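Local coordinates for DUF1881 domain-containing protein (Neurospora crassa, PDB 5Z6D) that is of unknown function but joins a βγ-crystallin domain to an Ig-like domain, whose interface probably disables the crystallin-type calcium site, at residues Ser109-Val112 with Gly118-Met121. The protein carries 1 engineered substitution. Sequence-based numbering, arbitrary orientation.
Engineered in segment 118-121: M121 (natural residue Thr).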
loop_
_atom_site.group_PDB
_atom_site.type_symbol
_atom_site.label_atom_id
_atom_site.label_comp_id
_atom_site.label_asym_id
_atom_site.label_seq_id
_atom_site.Cartn_x
_atom_site.Cartn_y
_atom_site.Cartn_z
ATOM N N SER A 109 8.918 -12.164 -9.410
ATOM C CA SER A 109 7.835 -11.693 -8.551
ATOM C C SER A 109 8.294 -11.632 -7.114
ATOM O O SER A 109 9.113 -12.450 -6.665
ATOM C CB SER A 109 6.599 -12.587 -8.680
ATOM O OG SER A 109 6.865 -13.931 -8.286
ATOM N N LEU A 110 7.751 -10.642 -6.416
ATOM C CA LEU A 110 7.904 -10.480 -4.993
ATOM C C LEU A 110 6.506 -10.580 -4.379
ATOM O O LEU A 110 5.666 -9.699 -4.570
ATOM C CB LEU A 110 8.560 -9.147 -4.679
ATOM C CG LEU A 110 8.632 -8.762 -3.209
ATOM C CD1 LEU A 110 9.556 -9.711 -2.464
ATOM C CD2 LEU A 110 9.128 -7.319 -3.113
ATOM N N LYS A 111 6.243 -11.693 -3.708
ATOM C CA LYS A 111 4.990 -11.897 -3.009
ATOM C C LYS A 111 5.152 -11.459 -1.565
ATOM O O LYS A 111 6.093 -11.884 -0.881
ATOM C CB LYS A 111 4.572 -13.373 -3.078
ATOM C CG LYS A 111 3.254 -13.688 -2.386
ATOM C CD LYS A 111 2.987 -15.195 -2.397
ATOM C CE LYS A 111 1.702 -15.529 -1.668
ATOM N NZ LYS A 111 1.662 -16.956 -1.248
ATOM N N VAL A 112 4.237 -10.608 -1.108
ATOM C CA VAL A 112 4.306 -10.065 0.228
ATOM C C VAL A 112 3.009 -10.425 0.935
ATOM O O VAL A 112 1.941 -9.978 0.528
ATOM C CB VAL A 112 4.492 -8.528 0.205
ATOM C CG1 VAL A 112 4.613 -7.997 1.611
ATOM C CG2 VAL A 112 5.724 -8.140 -0.598
ATOM N N GLY A 118 -3.816 -7.527 2.841
ATOM C CA GLY A 118 -3.994 -8.638 1.921
ATOM C C GLY A 118 -2.744 -8.916 1.119
ATOM O O GLY A 118 -1.906 -8.029 0.959
ATOM N N THR A 119 -2.613 -10.147 0.633
ATOM C CA THR A 119 -1.468 -10.556 -0.173
ATOM C C THR A 119 -1.267 -9.664 -1.395
ATOM O O THR A 119 -2.227 -9.346 -2.117
ATOM C CB THR A 119 -1.628 -12.018 -0.640
ATOM O OG1 THR A 119 -1.738 -12.866 0.510
ATOM C CG2 THR A 119 -0.429 -12.458 -1.479
ATOM N N VAL A 120 -0.011 -9.285 -1.632
ATOM C CA VAL A 120 0.349 -8.495 -2.803
ATOM C C VAL A 120 1.387 -9.250 -3.617
ATOM O O VAL A 120 2.314 -9.825 -3.058
ATOM C CB VAL A 120 0.903 -7.123 -2.392
ATOM C CG1 VAL A 120 1.394 -6.341 -3.587
ATOM C CG2 VAL A 120 -0.186 -6.323 -1.673
ATOM N N MET A 121 1.204 -9.269 -4.928
ATOM C CA MET A 121 2.160 -9.824 -5.861
ATOM C C MET A 121 2.734 -8.703 -6.697
ATOM O O MET A 121 2.028 -8.129 -7.522
ATOM C CB MET A 121 1.483 -10.866 -6.746
ATOM C CG MET A 121 1.457 -12.243 -6.142
ATOM S SD MET A 121 3.071 -13.001 -6.353
ATOM C CE MET A 121 2.928 -13.630 -8.020
#
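The flat groups where V112 meets V120 are backbone peptides, joined by two opposed hydrogen bonds, with K111 and M121 over one face of the paired strands and the V112 and V120 side chains over the other. V112 N donates to V120 O at 2.8 Å. The return bond, V120 N to V112 O, is 3.0 Å long, and both are nearly straight. Each acceptor also receives a CA-H: K111 CA lies 3.4 Å from V120 O, and T119 CA 3.5 Å from V112 O. V112-V120 is thus the hydrogen-bonded pair and K111-M121 the adjacent non-hydrogen-bonded pair of an antiparallel β-hairpin, which forms one edge of a five-strand antiparallel sheet in the Ig-like domain, with strand 120-123 outermost. Beneath it, L110 and V112 pack on F97 and F95 of strand 91-99.

On the opposite face, the engineered M121 bends at chi2 and chi3 (-79° and -83°), folding its thioether back over strand 109-112. SD rests 3.6 Å from K111 CB, and the terminal CE reaches the S109 side chain, 3.9 Å from its CB. K111 leaves the strand fully extended, running obliquely past T119, whose CG2 is turned toward the lysine chain and meets K111 CE at 3.7 Å. The polar ends find partners elsewhere: S109 OG bonds to E152 and T119 OG1 to D113, while K111 makes a cation-pi contact with Y148. T119 and M121 also touch E60 of the βγ-crystallin domain, with which M121 shares a backbone hydrogen bond, and the V120 side chain is about 9 Å from that of Q56, a residue of the calcium site, which holds no calcium in this chain.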